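Local atomic coordinates of glycosyl hydrolases family 31 family protein (Aspergillus niger, PDB entry 6DRU), a protein that hydrolyses xyloglucan oligosaccharides, releasing alpha-xylose from their non-reducing terminal glucose, as a retaining-type glycoside hydrolase of family 31. Residues 29-34 / 216-221; 45-50 / 190-195; 547-552 / 589-594. All blocks are in the same frame, centred on the assembly; numbering follows the deposited sequence. Where two conformers were deposited one is given.

Contact 1. Residues 29-34 / 216-221; sequences FRVRAW and VDYVIV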
# COMPACT_ATOMS: atom_id res chain seq x y z
N PHE A 29 7.45 19.51 -29.09
CA PHE A 29 6.73 19.99 -27.92
C PHE A 29 7.08 19.14 -26.72
O PHE A 29 7.28 17.93 -26.84
CB PHE A 29 5.21 19.97 -28.14
CG PHE A 29 4.69 21.16 -28.89
CD1 PHE A 29 4.85 22.44 -28.39
CD2 PHE A 29 4.02 21.00 -30.10
CE1 PHE A 29 4.37 23.54 -29.08
CE2 PHE A 29 3.54 22.09 -30.79
CZ PHE A 29 3.71 23.36 -30.28
N ARG A 30 7.18 19.78 -25.55
CA ARG A 30 7.40 19.09 -24.29
C ARG A 30 6.17 19.25 -23.41
O ARG A 30 5.71 20.37 -23.20
CB ARG A 30 8.64 19.62 -23.57
CG ARG A 30 8.95 18.88 -22.28
CD ARG A 30 10.09 19.53 -21.52
NE ARG A 30 10.56 18.66 -20.44
CZ ARG A 30 11.43 19.03 -19.51
NH1 ARG A 30 11.93 20.26 -19.52
NH2 ARG A 30 11.81 18.18 -18.57
N VAL A 31 5.64 18.13 -22.92
CA VAL A 31 4.42 18.12 -22.12
C VAL A 31 4.74 17.58 -20.74
O VAL A 31 5.37 16.52 -20.61
CB VAL A 31 3.32 17.28 -22.80
CG1 VAL A 31 2.10 17.19 -21.90
CG2 VAL A 31 2.95 17.89 -24.14
N ARG A 32 4.31 18.30 -19.71
CA ARG A 32 4.45 17.88 -18.32
C ARG A 32 3.12 18.06 -17.61
O ARG A 32 2.44 19.08 -17.80
CB ARG A 32 5.56 18.65 -17.60
CG ARG A 32 6.95 18.09 -17.88
CD ARG A 32 8.04 18.90 -17.20
NE ARG A 32 8.22 20.21 -17.83
CZ ARG A 32 9.20 21.05 -17.52
NH1 ARG A 32 10.09 20.73 -16.59
NH2 ARG A 32 9.29 22.22 -18.14
N ALA A 33 2.75 17.08 -16.79
CA ALA A 33 1.47 17.10 -16.09
C ALA A 33 1.64 16.53 -14.69
O ALA A 33 2.42 15.59 -14.48
CB ALA A 33 0.41 16.30 -16.86
N TRP A 34 0.90 17.10 -13.73
CA TRP A 34 0.97 16.66 -12.35
C TRP A 34 -0.34 16.96 -11.63
O TRP A 34 -0.94 18.02 -11.88
CB TRP A 34 2.13 17.32 -11.60
CG TRP A 34 2.04 18.82 -11.51
CD1 TRP A 34 1.42 19.55 -10.54
CD2 TRP A 34 2.61 19.76 -12.42
NE1 TRP A 34 1.56 20.89 -10.80
CE2 TRP A 34 2.29 21.05 -11.95
CE3 TRP A 34 3.36 19.65 -13.60
CZ2 TRP A 34 2.69 22.21 -12.60
CZ3 TRP A 34 3.75 20.81 -14.25
CH2 TRP A 34 3.42 22.07 -13.75
N VAL A 216 4.66 13.57 -14.65
CA VAL A 216 4.70 12.93 -15.96
C VAL A 216 5.36 13.89 -16.94
O VAL A 216 5.11 15.10 -16.90
CB VAL A 216 3.29 12.52 -16.43
CG1 VAL A 216 3.36 11.79 -17.76
CG2 VAL A 216 2.62 11.65 -15.38
N ASP A 217 6.20 13.35 -17.82
CA ASP A 217 7.01 14.18 -18.71
C ASP A 217 7.28 13.42 -20.00
O ASP A 217 7.84 12.32 -19.96
CB ASP A 217 8.32 14.58 -18.02
CG ASP A 217 9.14 15.57 -18.84
OD1 ASP A 217 8.65 16.05 -19.88
OD2 ASP A 217 10.28 15.87 -18.42
N TYR A 218 6.88 13.99 -21.13
CA TYR A 218 7.19 13.39 -22.42
C TYR A 218 7.42 14.49 -23.45
O TYR A 218 7.01 15.64 -23.27
CB TYR A 218 6.09 12.43 -22.89
CG TYR A 218 4.74 13.05 -23.19
CD1 TYR A 218 4.46 13.59 -24.43
CD2 TYR A 218 3.72 13.05 -22.23
CE1 TYR A 218 3.22 14.15 -24.72
CE2 TYR A 218 2.48 13.60 -22.51
CZ TYR A 218 2.24 14.15 -23.75
OH TYR A 218 1.01 14.70 -24.03
N VAL A 219 8.09 14.11 -24.54
CA VAL A 219 8.43 15.01 -25.64
C VAL A 219 8.04 14.33 -26.95
O VAL A 219 8.29 13.14 -27.14
CB VAL A 219 9.93 15.36 -25.65
CG1 VAL A 219 10.26 16.29 -26.80
CG2 VAL A 219 10.35 15.99 -24.33
N ILE A 220 7.41 15.09 -27.84
CA ILE A 220 7.03 14.60 -29.16
C ILE A 220 7.63 15.53 -30.21
O ILE A 220 7.54 16.76 -30.09
CB ILE A 220 5.50 14.50 -29.32
CG1 ILE A 220 5.13 13.99 -30.71
CG2 ILE A 220 4.82 15.84 -29.04
CD1 ILE A 220 3.66 13.68 -30.87
N VAL A 221 8.26 14.94 -31.22
CA VAL A 221 8.92 15.69 -32.29
C VAL A 221 8.47 15.13 -33.63
O VAL A 221 8.37 13.91 -33.79
CB VAL A 221 10.46 15.64 -32.15
CG1 VAL A 221 10.95 14.21 -32.09
CG2 VAL A 221 11.12 16.39 -33.30

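Contact 2. Residues 45-50 / 190-195; sequences SFIYDP and IWNMPA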
# COMPACT_ATOMS: atom_id res chain seq x y z
N SER A 45 15.62 13.70 -15.10
CA SER A 45 15.30 13.95 -16.49
C SER A 45 16.46 13.50 -17.36
O SER A 45 17.62 13.62 -16.97
CB SER A 45 15.01 15.44 -16.74
OG SER A 45 14.74 15.68 -18.11
N PHE A 46 16.13 12.98 -18.54
CA PHE A 46 17.13 12.46 -19.47
C PHE A 46 17.25 13.32 -20.72
O PHE A 46 17.98 12.94 -21.65
CB PHE A 46 16.81 11.01 -19.83
CG PHE A 46 16.82 10.08 -18.65
CD1 PHE A 46 18.01 9.54 -18.19
CD2 PHE A 46 15.64 9.76 -17.99
CE1 PHE A 46 18.02 8.69 -17.10
CE2 PHE A 46 15.65 8.91 -16.90
CZ PHE A 46 16.84 8.37 -16.45
N ILE A 47 16.55 14.45 -20.78
CA ILE A 47 16.60 15.34 -21.93
C ILE A 47 17.33 16.62 -21.55
O ILE A 47 17.37 17.01 -20.38
CB ILE A 47 15.19 15.65 -22.48
CG1 ILE A 47 14.39 16.45 -21.46
CG2 ILE A 47 14.46 14.37 -22.85
CD1 ILE A 47 13.11 17.04 -22.02
N TYR A 48 17.92 17.26 -22.56
CA TYR A 48 18.68 18.49 -22.36
C TYR A 48 17.76 19.70 -22.44
O TYR A 48 16.88 19.77 -23.30
CB TYR A 48 19.78 18.61 -23.41
CG TYR A 48 20.94 17.65 -23.21
CD1 TYR A 48 20.86 16.33 -23.63
CD2 TYR A 48 22.12 18.08 -22.61
CE1 TYR A 48 21.92 15.46 -23.44
CE2 TYR A 48 23.18 17.22 -22.42
CZ TYR A 48 23.08 15.91 -22.84
OH TYR A 48 24.13 15.04 -22.66
N ASP A 49 17.98 20.65 -21.54
CA ASP A 49 17.24 21.92 -21.55
C ASP A 49 18.25 23.06 -21.44
O ASP A 49 18.85 23.25 -20.37
CB ASP A 49 16.23 21.98 -20.41
CG ASP A 49 15.31 23.19 -20.52
OD1 ASP A 49 15.33 23.86 -21.57
OD2 ASP A 49 14.57 23.47 -19.55
N PRO A 50 18.46 23.84 -22.51
CA PRO A 50 17.79 23.67 -23.81
C PRO A 50 18.37 22.49 -24.58
O PRO A 50 19.44 22.01 -24.20
CB PRO A 50 18.09 25.00 -24.52
CG PRO A 50 19.41 25.40 -23.98
CD PRO A 50 19.44 24.94 -22.54
N ILE A 190 9.41 10.49 -26.72
CA ILE A 190 10.29 10.18 -25.60
C ILE A 190 9.47 10.25 -24.32
O ILE A 190 8.94 11.31 -23.98
CB ILE A 190 11.49 11.14 -25.52
CG1 ILE A 190 12.28 11.12 -26.83
CG2 ILE A 190 12.39 10.77 -24.35
CD1 ILE A 190 13.42 12.11 -26.85
N TRP A 191 9.37 9.12 -23.62
CA TRP A 191 8.73 9.06 -22.30
C TRP A 191 9.82 9.31 -21.27
O TRP A 191 10.49 8.39 -20.80
CB TRP A 191 8.05 7.71 -22.13
CG TRP A 191 7.32 7.46 -20.84
CD1 TRP A 191 7.74 6.68 -19.80
CD2 TRP A 191 6.03 7.97 -20.46
NE1 TRP A 191 6.80 6.67 -18.80
CE2 TRP A 191 5.74 7.45 -19.17
CE3 TRP A 191 5.10 8.81 -21.07
CZ2 TRP A 191 4.56 7.76 -18.50
CZ3 TRP A 191 3.92 9.11 -20.39
CH2 TRP A 191 3.67 8.58 -19.12
N ASN A 192 10.02 10.58 -20.93
CA ASN A 192 11.13 11.02 -20.07
C ASN A 192 10.81 10.73 -18.61
O ASN A 192 10.51 11.61 -17.80
CB ASN A 192 11.40 12.50 -20.30
CG ASN A 192 12.65 12.98 -19.58
OD1 ASN A 192 13.58 12.20 -19.34
ND2 ASN A 192 12.69 14.26 -19.24
N MET A 193 10.88 9.44 -18.27
CA MET A 193 10.50 8.96 -16.94
C MET A 193 11.48 7.88 -16.49
O MET A 193 11.76 6.94 -17.26
CB MET A 193 9.07 8.41 -16.95
CG MET A 193 8.03 9.39 -17.46
SD MET A 193 7.54 10.60 -16.23
CE MET A 193 6.41 9.63 -15.24
N PRO A 194 12.02 7.97 -15.28
CA PRO A 194 12.88 6.91 -14.75
C PRO A 194 12.15 5.79 -14.03
O PRO A 194 12.81 4.85 -13.57
CB PRO A 194 13.77 7.69 -13.76
CG PRO A 194 12.86 8.74 -13.23
CD PRO A 194 11.94 9.13 -14.36
N ALA A 195 10.83 5.84 -13.94
CA ALA A 195 10.08 4.83 -13.22
C ALA A 195 9.87 3.59 -14.07
O ALA A 195 9.75 3.65 -15.29
CB ALA A 195 8.72 5.39 -12.77

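Contact 3. Residues 547-552 / 589-594; sequences WTTFLP and IHLRYQ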
# COMPACT_ATOMS: atom_id res chain seq x y z
N TRP A 547 30.43 -11.54 -39.33
CA TRP A 547 29.42 -10.48 -39.19
C TRP A 547 29.92 -9.36 -38.30
O TRP A 547 29.65 -8.18 -38.56
CB TRP A 547 28.12 -11.07 -38.65
CG TRP A 547 27.09 -10.03 -38.35
CD1 TRP A 547 26.75 -8.95 -39.12
CD2 TRP A 547 26.25 -9.96 -37.18
NE1 TRP A 547 25.76 -8.22 -38.51
CE2 TRP A 547 25.43 -8.82 -37.32
CE3 TRP A 547 26.11 -10.75 -36.04
CZ2 TRP A 547 24.49 -8.45 -36.36
CZ3 TRP A 547 25.18 -10.39 -35.09
CH2 TRP A 547 24.38 -9.25 -35.26
N THR A 548 30.65 -9.69 -37.23
CA THR A 548 31.13 -8.67 -36.31
C THR A 548 32.09 -7.70 -36.97
O THR A 548 32.31 -6.61 -36.44
CB THR A 548 31.80 -9.33 -35.10
OG1 THR A 548 33.01 -9.98 -35.51
CG2 THR A 548 30.87 -10.35 -34.47
N THR A 549 32.67 -8.07 -38.11
CA THR A 549 33.49 -7.12 -38.87
C THR A 549 32.67 -5.92 -39.31
O THR A 549 33.20 -4.80 -39.36
CB THR A 549 34.11 -7.81 -40.08
OG1 THR A 549 34.63 -9.09 -39.70
CG2 THR A 549 35.24 -6.96 -40.66
N PHE A 550 31.40 -6.12 -39.62
CA PHE A 550 30.53 -5.05 -40.09
C PHE A 550 29.53 -4.66 -39.01
O PHE A 550 28.32 -4.58 -39.27
CB PHE A 550 29.84 -5.48 -41.38
CG PHE A 550 30.79 -5.91 -42.46
CD1 PHE A 550 31.33 -4.99 -43.34
CD2 PHE A 550 31.17 -7.24 -42.58
CE1 PHE A 550 32.21 -5.38 -44.32
CE2 PHE A 550 32.06 -7.64 -43.56
CZ PHE A 550 32.58 -6.71 -44.43
N LEU A 551 30.03 -4.41 -37.81
CA LEU A 551 29.27 -3.93 -36.67
C LEU A 551 30.01 -2.74 -36.07
O LEU A 551 31.20 -2.56 -36.33
CB LEU A 551 29.09 -5.02 -35.61
CG LEU A 551 28.06 -6.11 -35.91
CD1 LEU A 551 28.07 -7.16 -34.82
CD2 LEU A 551 26.68 -5.49 -36.06
N PRO A 552 29.32 -1.90 -35.29
CA PRO A 552 29.99 -0.72 -34.72
C PRO A 552 31.26 -1.06 -33.96
O PRO A 552 32.21 -0.27 -33.99
CB PRO A 552 28.91 -0.13 -33.81
CG PRO A 552 27.64 -0.50 -34.47
CD PRO A 552 27.87 -1.88 -35.03
N ILE A 589 39.89 -10.08 -39.53
CA ILE A 589 40.59 -9.17 -38.62
C ILE A 589 41.31 -8.09 -39.42
O ILE A 589 41.26 -6.90 -39.08
CB ILE A 589 41.55 -9.94 -37.70
CG1 ILE A 589 40.76 -10.82 -36.72
CG2 ILE A 589 42.46 -8.99 -36.95
CD1 ILE A 589 41.63 -11.62 -35.79
N HIS A 590 42.01 -8.49 -40.49
CA HIS A 590 42.69 -7.52 -41.34
C HIS A 590 41.69 -6.62 -42.07
O HIS A 590 41.92 -5.42 -42.21
CB HIS A 590 43.60 -8.24 -42.33
CG HIS A 590 44.91 -8.66 -41.74
ND1 HIS A 590 45.25 -9.98 -41.56
CD2 HIS A 590 45.97 -7.93 -41.31
CE1 HIS A 590 46.46 -10.05 -41.03
NE2 HIS A 590 46.92 -8.82 -40.87
N LEU A 591 40.59 -7.20 -42.55
CA LEU A 591 39.56 -6.40 -43.22
C LEU A 591 38.99 -5.35 -42.27
O LEU A 591 38.68 -4.23 -42.69
CB LEU A 591 38.45 -7.30 -43.75
CG LEU A 591 37.24 -6.60 -44.36
CD1 LEU A 591 37.65 -5.75 -45.55
CD2 LEU A 591 36.17 -7.61 -44.77
N ARG A 592 38.84 -5.70 -40.99
CA ARG A 592 38.35 -4.74 -40.01
C ARG A 592 39.26 -3.52 -39.92
O ARG A 592 38.79 -2.38 -39.92
CB ARG A 592 38.23 -5.42 -38.64
CG ARG A 592 37.84 -4.49 -37.50
CD ARG A 592 36.39 -4.06 -37.61
NE ARG A 592 36.01 -3.13 -36.55
CZ ARG A 592 34.78 -2.67 -36.36
NH1 ARG A 592 33.79 -3.05 -37.16
NH2 ARG A 592 34.53 -1.83 -35.37
N TYR A 593 40.57 -3.75 -39.86
CA TYR A 593 41.51 -2.63 -39.84
C TYR A 593 41.54 -1.90 -41.17
O TYR A 593 41.83 -0.70 -41.21
CB TYR A 593 42.91 -3.12 -39.47
CG TYR A 593 43.04 -3.53 -38.02
CD1 TYR A 593 43.13 -2.58 -37.02
CD2 TYR A 593 43.07 -4.87 -37.66
CE1 TYR A 593 43.25 -2.95 -35.69
CE2 TYR A 593 43.19 -5.25 -36.34
CZ TYR A 593 43.28 -4.29 -35.36
OH TYR A 593 43.39 -4.65 -34.03
N GLN A 594 41.25 -2.59 -42.27
CA GLN A 594 41.20 -1.93 -43.57
C GLN A 594 40.01 -0.99 -43.68
O GLN A 594 40.06 -0.01 -44.43
CB GLN A 594 41.16 -2.98 -44.69
CG GLN A 594 41.42 -2.41 -46.08
CD GLN A 594 41.39 -3.48 -47.15
OE1 GLN A 594 41.23 -4.67 -46.86
NE2 GLN A 594 41.54 -3.07 -48.40

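Contact 1. Residues 29-34 / 216-221
Antiparallel pairing of residues 29-33 with 216-220 joins two central strands of the large N-terminal beta sheet, where R30 and D217 form a cross-strand salt bridge. The short segment axes run 4.8 Å apart. F29, V31 and A33 form hydrogen-bonded pairs with I220, Y218 and V216, each through two backbone bonds. R30 with V219 and R32 with D217 are the alternating non-hydrogen-bonded pairs.

On the face carrying the charged residues, R30 reaches diagonally to D217. Its CG stands anti to the backbone N (chi1 -177°), and the extended chain presents the guanidinium side-on: NH2 donates to D217 OD2 at 2.8 Å and NE, more loosely, to D217 OD1 at 3.3 Å. Both oxygens are met on their syn side, with guanidinium and carboxylate planes 34° apart. The aliphatic part of R32 runs beside the same carboxylate, its CG 3.3 Å from D217 OD1. Its guanidinium lies over one face of that of R30, offset toward the rim; any repulsion between the two charges is probably eased by the D217 carboxylate. R32 NH2 itself bonds to Q22 OE1 and G61 O.

Across the sheet, V31 sits over one face of the Y218 ring, CB 3.8 Å from its centroid in a CH-pi contact. F139 and F141 of strand 135-142 pack against Y218 on this side. Strand 17-23 continues the sheet beyond 28-35, while strand 187-191 flanks 216-222 on its other edge.

Contact 2. Residues 45-50 / 190-195
S45 and F46 share the side-chain amide of N192 through two hydrogen bonds. N192 ND2 donates to S45 OG at 2.7 Å, the acceptor lying almost within the amide plane, while F46 N donates to N192 OD1 at 2.8 Å on an in-plane lone pair. N192 CG stands anti to the backbone N (chi1 -173°), and the amide it carries meets S45 and F46; the two bonds, one at either polar atom, fix the rotation of the group. ND2 also donates to D217 OD2 on strand 216-222, giving this nitrogen two acceptors. A weak bond from I47 N adds a backbone N-H as a second donor to S45 OG.

The loop 45-50, between strands 28-35 and 66-68, here meets segment 190-195, which begins on strand 187-191 of the N-terminal sheet. N192 is the centre of an inverse gamma turn, with a weak M193 N to W191 O bond of 2.8 Å.

Van der Waals packing surrounds the amide. The F46 ring has N192 OD1 at its edge, CD2 lying 3.5 Å away, and its plane is turned 72° from that of the amide. Farther along the same edge, CE2 makes an apolar contact with P194 CB at 3.9 Å. I47 brings CG1 to 3.6 Å from N192 ND2, whereas its CG2 makes a looser, apolar contact with I190 CG2 at 4.4 Å. W441 and Y473 each meet the F46 ring edge-to-face.

Contact 3. Residues 547-552 / 589-594
R592 NH1 donates to two backbone carbonyl oxygens, T549 O at 2.9 Å and L551 O at 2.8 Å, while NH2 of the same guanidinium reaches P552 O at 3.1 Å. All three acceptors lie at the guanidinium edge, close to its plane, but the carbonyls are approached differently. The bond to L551 O runs nearly along the C=O axis, whereas the donors to T549 O and P552 O stand well above the respective carbonyl planes, by 51° and 59°. The remaining guanidinium nitrogen, NE, donates to L250 O, so all three nitrogens serve backbone carbonyls. The concentration of carbonyl oxygens around this buried group would be expected to favour its positive charge.

R592 leaves its helix with CG anti to the backbone N, and the chain bends at chi2 (72°) to place CD, which lies 3.7 Å from T549 O. Beyond CD the guanidinium lies against residues 549-552, where one arginine gathers three carbonyls, passing over that of F550, which accepts from Y643 OH.

Apolar contacts flank the polar grip. T549 CG2 lies against the R592 backbone and approaches R592 CB at 3.9 Å. L591 CD2 meets F550 CZ at 3.7 Å, the two side chains crossing at about a right angle.

Within the family 31 catalytic TIM-barrel domain, the contact thus ties segment 547-552, which begins on helix 535-548, to helix 582-594. M554 of strand 554-555 touches both T549 and R592, and strand 643-645 packs against F550 through F645.

All are largely buried: in contacts 1 and 3 every touching residue is buried, while in contact 2 S45 and P194 are partly exposed. Contacts 1 and 2 adjoin, with centres about 9 Å apart, in the N-terminal sheet: strand 216-222 lies next to strand 187-191, and the two contacts share a side-chain bond. Contact 1 is regular strand pairing with a salt bridge on one face, whereas contact 2 fastens an irregular loop through a side-chain amide. Contact 3 lies across the chain's centre in the TIM-barrel domain, its centre about 41 Å from that of contact 1. There an arginine pairs with backbone carbonyls rather than a carboxylate, joining segment 547-552 to a neighbouring helix.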